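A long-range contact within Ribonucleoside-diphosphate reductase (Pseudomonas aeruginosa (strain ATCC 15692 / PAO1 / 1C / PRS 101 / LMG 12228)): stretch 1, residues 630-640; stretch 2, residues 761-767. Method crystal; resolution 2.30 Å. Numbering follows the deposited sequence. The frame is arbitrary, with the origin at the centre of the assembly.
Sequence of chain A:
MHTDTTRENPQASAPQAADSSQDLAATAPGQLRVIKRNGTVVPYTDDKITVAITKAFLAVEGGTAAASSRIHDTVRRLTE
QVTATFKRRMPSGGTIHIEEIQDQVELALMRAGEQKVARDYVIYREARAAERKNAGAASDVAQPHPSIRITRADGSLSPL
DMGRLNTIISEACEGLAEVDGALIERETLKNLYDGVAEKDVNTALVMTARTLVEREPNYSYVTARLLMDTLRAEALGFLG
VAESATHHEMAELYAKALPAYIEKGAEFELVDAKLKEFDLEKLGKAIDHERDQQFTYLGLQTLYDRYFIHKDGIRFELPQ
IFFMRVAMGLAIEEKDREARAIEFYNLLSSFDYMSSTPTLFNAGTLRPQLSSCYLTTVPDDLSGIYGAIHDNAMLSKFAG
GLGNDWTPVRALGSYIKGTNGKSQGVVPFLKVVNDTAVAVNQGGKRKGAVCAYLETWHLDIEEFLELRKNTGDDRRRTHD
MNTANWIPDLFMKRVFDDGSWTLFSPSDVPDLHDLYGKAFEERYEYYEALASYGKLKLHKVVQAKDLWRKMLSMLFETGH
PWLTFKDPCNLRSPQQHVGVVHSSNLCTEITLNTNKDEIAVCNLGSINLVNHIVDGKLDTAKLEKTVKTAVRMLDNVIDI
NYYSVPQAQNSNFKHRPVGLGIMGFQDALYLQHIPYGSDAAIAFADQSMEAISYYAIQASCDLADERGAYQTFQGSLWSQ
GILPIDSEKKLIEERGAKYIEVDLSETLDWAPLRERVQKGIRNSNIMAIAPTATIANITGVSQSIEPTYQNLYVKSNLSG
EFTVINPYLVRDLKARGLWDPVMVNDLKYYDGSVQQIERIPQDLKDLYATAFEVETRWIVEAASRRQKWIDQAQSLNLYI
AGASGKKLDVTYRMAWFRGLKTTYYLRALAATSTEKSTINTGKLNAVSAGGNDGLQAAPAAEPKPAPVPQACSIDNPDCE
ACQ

Stretch 1, residues 630-640: AVRMLDNVIDI
Stretch 2 (761-767) IRNSNIM

Residues 630-640 form a continuous helix that begins earlier in the chain, with phi/psi near -62/-41 over most of its length. Backbone hydrogen bonds of the i+4 type include Asp635 N to Val631 O (2.8 Å) and Asn636 N to Arg632 O (2.9 Å); near the far end Ile638 N instead reaches Asp635 O, at 3.3 Å. Residues 761-767 have no regular secondary structure. Extended residues alternate with more compact ones: Ile761 (-131/164), Arg762 (-87/-18), Asn763 (-137/133), Ser764 (-69/-35), Asn765 (-134/146), Ile766 (-116/-48) and Met767 (-120/142). The loop passes largely crosswise to the helix, and the register runs in reverse order: Asp635 CA lies 7.7 Å from Asn763 CA, and Val631 CA lies 7.8 Å from Ile766 CA.

Asp635 is the centre of the contact. Its CB points toward the loop, and chi1 of -161° (t) with chi2 of 51° presents the two carboxylate oxygens to different partners. Asp635 OD2 accepts a nearly straight hydrogen bond from Arg762 NE (2.8 Å, 167°), which is also a salt bridge lying near the guanidinium plane. Arg762 reaches it with chi1 t, chi2 p (62°), chi3 t and chi4 176°. Asp635 OD1 accepts from Asn763 ND2 (2.8 Å, 140°), with Asn763 at chi1 -50° (m) and chi2 99°. The buried carboxylate thus receives both charge compensation and an amide donor.

One turn onward, Asp639 (chi1 m, chi2 -32°) brings OD2 to 4.3 Å from Arg762 NH2, beyond a salt bridge but electrostatically favourable. One turn back, Val631 (chi1 t) packs its CG1 4.0 Å from Asn763 OD1 and its CG2 4.5 Å from CG2 of Ile766 (m, m), a loose apolar contact suited to these buried, branched side chains. Together the stretches bury 263 Å².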

ATOM      1  N   ALA A 630     -17.846 -16.351  52.397  1.00 53.72           N
ATOM      2  CA  ALA A 630     -17.293 -16.743  51.105  1.00 50.23           C
ATOM      3  C   ALA A 630     -16.046 -17.600  51.284  1.00 51.17           C
ATOM      4  O   ALA A 630     -15.914 -18.662  50.666  1.00 48.85           O
ATOM      5  CB  ALA A 630     -16.975 -15.500  50.278  1.00 49.92           C
ATOM      6  N   VAL A 631     -15.115 -17.149  52.127  1.00 55.33           N
ATOM      7  CA  VAL A 631     -13.872 -17.889  52.325  1.00 54.78           C
ATOM      8  C   VAL A 631     -14.164 -19.274  52.887  1.00 55.62           C
ATOM      9  O   VAL A 631     -13.547 -20.266  52.482  1.00 53.02           O
ATOM     10  CB  VAL A 631     -12.915 -17.095  53.235  1.00 56.74           C
ATOM     11  CG1 VAL A 631     -11.676 -17.923  53.572  1.00 56.23           C
ATOM     12  CG2 VAL A 631     -12.512 -15.784  52.567  1.00 54.49           C
ATOM     13  N   ARG A 632     -15.108 -19.369  53.827  1.00 52.54           N
ATOM     14  CA  ARG A 632     -15.456 -20.672  54.381  1.00 52.25           C
ATOM     15  C   ARG A 632     -15.979 -21.603  53.295  1.00 51.85           C
ATOM     16  O   ARG A 632     -15.562 -22.763  53.201  1.00 50.74           O
ATOM     17  CB  ARG A 632     -16.490 -20.519  55.495  1.00 54.53           C
ATOM     18  CG  ARG A 632     -16.770 -21.818  56.238  1.00 55.52           C
ATOM     19  CD  ARG A 632     -17.869 -21.654  57.279  1.00 57.07           C
ATOM     20  NE  ARG A 632     -18.013 -22.849  58.105  1.00 55.48           N
ATOM     21  CZ  ARG A 632     -17.338 -23.071  59.228  1.00 58.94           C
ATOM     22  NH1 ARG A 632     -16.464 -22.178  59.675  1.00 57.44           N
ATOM     23  NH2 ARG A 632     -17.537 -24.193  59.910  1.00 58.67           N
ATOM     24  N   MET A 633     -16.896 -21.108  52.461  1.00 51.77           N
ATOM     25  CA  MET A 633     -17.413 -21.923  51.366  1.00 52.81           C
ATOM     26  C   MET A 633     -16.288 -22.385  50.448  1.00 51.20           C
ATOM     27  O   MET A 633     -16.276 -23.538  50.000  1.00 50.20           O
ATOM     28  CB  MET A 633     -18.456 -21.133  50.578  1.00 54.47           C
ATOM     29  CG  MET A 633     -19.685 -20.776  51.399  1.00 55.13           C
ATOM     30  SD  MET A 633     -20.786 -19.621  50.567  1.00 57.32           S
ATOM     31  CE  MET A 633     -21.325 -20.580  49.157  1.00 54.83           C
ATOM     32  N   LEU A 634     -15.327 -21.503  50.161  1.00 49.10           N
ATOM     33  CA  LEU A 634     -14.217 -21.887  49.294  1.00 48.48           C
ATOM     34  C   LEU A 634     -13.321 -22.915  49.971  1.00 47.89           C
ATOM     35  O   LEU A 634     -12.820 -23.836  49.316  1.00 46.86           O
ATOM     36  CB  LEU A 634     -13.411 -20.652  48.888  1.00 46.00           C
ATOM     37  CG  LEU A 634     -14.082 -19.713  47.881  1.00 49.34           C
ATOM     38  CD1 LEU A 634     -13.204 -18.499  47.600  1.00 47.68           C
ATOM     39  CD2 LEU A 634     -14.413 -20.436  46.577  1.00 47.24           C
ATOM     40  N   ASP A 635     -13.112 -22.784  51.282  1.00 49.34           N
ATOM     41  CA  ASP A 635     -12.324 -23.786  51.989  1.00 52.15           C
ATOM     42  C   ASP A 635     -13.032 -25.134  51.981  1.00 53.79           C
ATOM     43  O   ASP A 635     -12.384 -26.182  51.879  1.00 52.95           O
ATOM     44  CB  ASP A 635     -12.044 -23.329  53.419  1.00 52.59           C
ATOM     45  CG  ASP A 635     -10.878 -24.075  54.050  1.00 55.24           C
ATOM     46  OD1 ASP A 635      -9.805 -24.144  53.415  1.00 54.99           O
ATOM     47  OD2 ASP A 635     -11.032 -24.599  55.170  1.00 56.05           O
ATOM     48  N   ASN A 636     -14.366 -25.125  52.074  1.00 51.88           N
ATOM     49  CA  ASN A 636     -15.125 -26.368  51.980  1.00 51.74           C
ATOM     50  C   ASN A 636     -14.949 -27.019  50.613  1.00 50.27           C
ATOM     51  O   ASN A 636     -14.880 -28.249  50.507  1.00 49.35           O
ATOM     52  CB  ASN A 636     -16.605 -26.102  52.247  1.00 51.97           C
ATOM     53  CG  ASN A 636     -16.904 -25.855  53.713  1.00 52.20           C
ATOM     54  OD1 ASN A 636     -16.007 -25.574  54.508  1.00 52.29           O
ATOM     55  ND2 ASN A 636     -18.174 -25.965  54.078  1.00 53.51           N
ATOM     56  N   VAL A 637     -14.880 -26.207  49.555  1.00 48.26           N
ATOM     57  CA  VAL A 637     -14.740 -26.748  48.204  1.00 49.10           C
ATOM     58  C   VAL A 637     -13.568 -27.717  48.135  1.00 47.66           C
ATOM     59  O   VAL A 637     -13.623 -28.735  47.435  1.00 46.62           O
ATOM     60  CB  VAL A 637     -14.588 -25.601  47.187  1.00 45.74           C
ATOM     61  CG1 VAL A 637     -14.001 -26.111  45.872  1.00 47.11           C
ATOM     62  CG2 VAL A 637     -15.929 -24.937  46.940  1.00 46.29           C
ATOM     63  N   ILE A 638     -12.491 -27.417  48.865  1.00 51.39           N
ATOM     64  CA  ILE A 638     -11.286 -28.241  48.813  1.00 50.40           C
ATOM     65  C   ILE A 638     -11.587 -29.662  49.269  1.00 51.45           C
ATOM     66  O   ILE A 638     -11.132 -30.638  48.661  1.00 51.70           O
ATOM     67  CB  ILE A 638     -10.174 -27.603  49.666  1.00 50.67           C
ATOM     68  CG1 ILE A 638     -10.001 -26.120  49.289  1.00 49.57           C
ATOM     69  CG2 ILE A 638      -8.882 -28.416  49.548  1.00 51.28           C
ATOM     70  CD1 ILE A 638      -8.678 -25.763  48.701  1.00 52.01           C
ATOM     71  N   ASP A 639     -12.347 -29.801  50.356  1.00 54.53           N
ATOM     72  CA  ASP A 639     -12.616 -31.113  50.931  1.00 56.52           C
ATOM     73  C   ASP A 639     -13.663 -31.888  50.144  1.00 55.56           C
ATOM     74  O   ASP A 639     -13.576 -33.118  50.055  1.00 54.11           O
ATOM     75  CB  ASP A 639     -13.075 -30.963  52.380  1.00 62.45           C
ATOM     76  CG  ASP A 639     -12.055 -30.254  53.247  1.00 64.95           C
ATOM     77  OD1 ASP A 639     -10.843 -30.403  52.988  1.00 66.48           O
ATOM     78  OD2 ASP A 639     -12.468 -29.550  54.190  1.00 68.45           O
ATOM     79  N   ILE A 640     -14.654 -31.199  49.578  1.00 54.50           N
ATOM     80  CA  ILE A 640     -15.743 -31.886  48.892  1.00 54.41           C
ATOM     81  C   ILE A 640     -15.343 -32.273  47.476  1.00 50.81           C
ATOM     82  O   ILE A 640     -15.841 -33.267  46.934  1.00 50.61           O
ATOM     83  CB  ILE A 640     -17.004 -31.003  48.887  1.00 54.90           C
ATOM     84  CG1 ILE A 640     -17.292 -30.464  50.293  1.00 57.34           C
ATOM     85  CG2 ILE A 640     -18.194 -31.779  48.358  1.00 55.86           C
ATOM     86  CD1 ILE A 640     -17.318 -31.527  51.372  1.00 61.01           C
ATOM     87  N   ILE A 761      -2.926 -19.307  59.390  1.00 64.08           N
ATOM     88  CA  ILE A 761      -4.114 -19.128  58.569  1.00 64.91           C
ATOM     89  C   ILE A 761      -4.412 -20.440  57.858  1.00 61.68           C
ATOM     90  O   ILE A 761      -3.575 -21.343  57.782  1.00 60.32           O
ATOM     91  CB  ILE A 761      -3.989 -17.975  57.544  1.00 64.61           C
ATOM     92  CG1 ILE A 761      -2.843 -18.217  56.566  1.00 65.85           C
ATOM     93  CG2 ILE A 761      -3.796 -16.655  58.262  1.00 68.00           C
ATOM     94  CD1 ILE A 761      -2.796 -17.178  55.468  1.00 66.33           C
ATOM     95  N   ARG A 762      -5.630 -20.527  57.335  1.00 55.66           N
ATOM     96  CA  ARG A 762      -6.156 -21.768  56.790  1.00 53.86           C
ATOM     97  C   ARG A 762      -5.792 -21.980  55.327  1.00 51.83           C
ATOM     98  O   ARG A 762      -5.866 -23.116  54.848  1.00 49.06           O
ATOM     99  CB  ARG A 762      -7.682 -21.782  56.955  1.00 52.70           C
ATOM    100  CG  ARG A 762      -8.404 -23.002  56.400  1.00 50.79           C
ATOM    101  CD  ARG A 762      -7.986 -24.288  57.088  1.00 53.39           C
ATOM    102  NE  ARG A 762      -8.800 -25.411  56.636  1.00 53.51           N
ATOM    103  CZ  ARG A 762      -8.610 -26.672  57.000  1.00 53.80           C
ATOM    104  NH1 ARG A 762      -7.621 -26.985  57.826  1.00 56.05           N
ATOM    105  NH2 ARG A 762      -9.410 -27.621  56.535  1.00 54.59           N
ATOM    106  N   ASN A 763      -5.389 -20.928  54.613  1.00 52.03           N
ATOM    107  CA  ASN A 763      -5.241 -20.993  53.166  1.00 51.61           C
ATOM    108  C   ASN A 763      -3.958 -20.299  52.730  1.00 51.49           C
ATOM    109  O   ASN A 763      -3.673 -19.180  53.170  1.00 52.98           O
ATOM    110  CB  ASN A 763      -6.448 -20.348  52.479  1.00 49.10           C
ATOM    111  CG  ASN A 763      -7.768 -20.871  53.009  1.00 50.11           C
ATOM    112  OD1 ASN A 763      -8.410 -20.240  53.852  1.00 50.52           O
ATOM    113  ND2 ASN A 763      -8.182 -22.030  52.514  1.00 49.34           N
ATOM    114  N   SER A 764      -3.195 -20.959  51.854  1.00 46.79           N
ATOM    115  CA  SER A 764      -1.933 -20.395  51.381  1.00 51.29           C
ATOM    116  C   SER A 764      -2.156 -19.180  50.493  1.00 47.41           C
ATOM    117  O   SER A 764      -1.347 -18.245  50.507  1.00 46.33           O
ATOM    118  CB  SER A 764      -1.132 -21.455  50.619  1.00 48.83           C
ATOM    119  OG  SER A 764      -1.862 -21.939  49.505  1.00 45.29           O
ATOM    120  N   ASN A 765      -3.229 -19.183  49.709  1.00 46.83           N
ATOM    121  CA  ASN A 765      -3.620 -18.052  48.886  1.00 47.51           C
ATOM    122  C   ASN A 765      -5.115 -17.832  49.072  1.00 50.80           C
ATOM    123  O   ASN A 765      -5.876 -18.787  49.259  1.00 50.00           O
ATOM    124  CB  ASN A 765      -3.288 -18.285  47.399  1.00 45.90           C
ATOM    125  CG  ASN A 765      -1.792 -18.230  47.112  1.00 45.16           C
ATOM    126  OD1 ASN A 765      -1.268 -17.196  46.693  1.00 45.00           O
ATOM    127  ND2 ASN A 765      -1.101 -19.347  47.328  1.00 42.71           N
ATOM    128  N   ILE A 766      -5.532 -16.564  49.031  1.00 54.46           N
ATOM    129  CA  ILE A 766      -6.900 -16.174  49.357  1.00 56.22           C
ATOM    130  C   ILE A 766      -7.620 -15.583  48.151  1.00 56.01           C
ATOM    131  O   ILE A 766      -8.767 -15.939  47.864  1.00 54.79           O
ATOM    132  CB  ILE A 766      -6.936 -15.181  50.538  1.00 58.92           C
ATOM    133  CG1 ILE A 766      -5.996 -15.598  51.674  1.00 59.07           C
ATOM    134  CG2 ILE A 766      -8.361 -15.069  51.058  1.00 59.21           C
ATOM    135  CD1 ILE A 766      -6.465 -16.782  52.452  1.00 60.71           C
ATOM    136  N   MET A 767      -6.973 -14.656  47.447  1.00 56.63           N
ATOM    137  CA  MET A 767      -7.658 -13.770  46.517  1.00 57.45           C
ATOM    138  C   MET A 767      -7.137 -13.930  45.097  1.00 55.18           C
ATOM    139  O   MET A 767      -5.935 -14.111  44.875  1.00 54.58           O
ATOM    140  CB  MET A 767      -7.494 -12.320  46.953  1.00 61.47           C
ATOM    141  CG  MET A 767      -7.933 -12.071  48.379  1.00 65.66           C
ATOM    142  SD  MET A 767      -7.283 -10.523  49.000  1.00 69.27           S
ATOM    143  CE  MET A 767      -8.264  -9.367  48.049  1.00 70.03           C
TER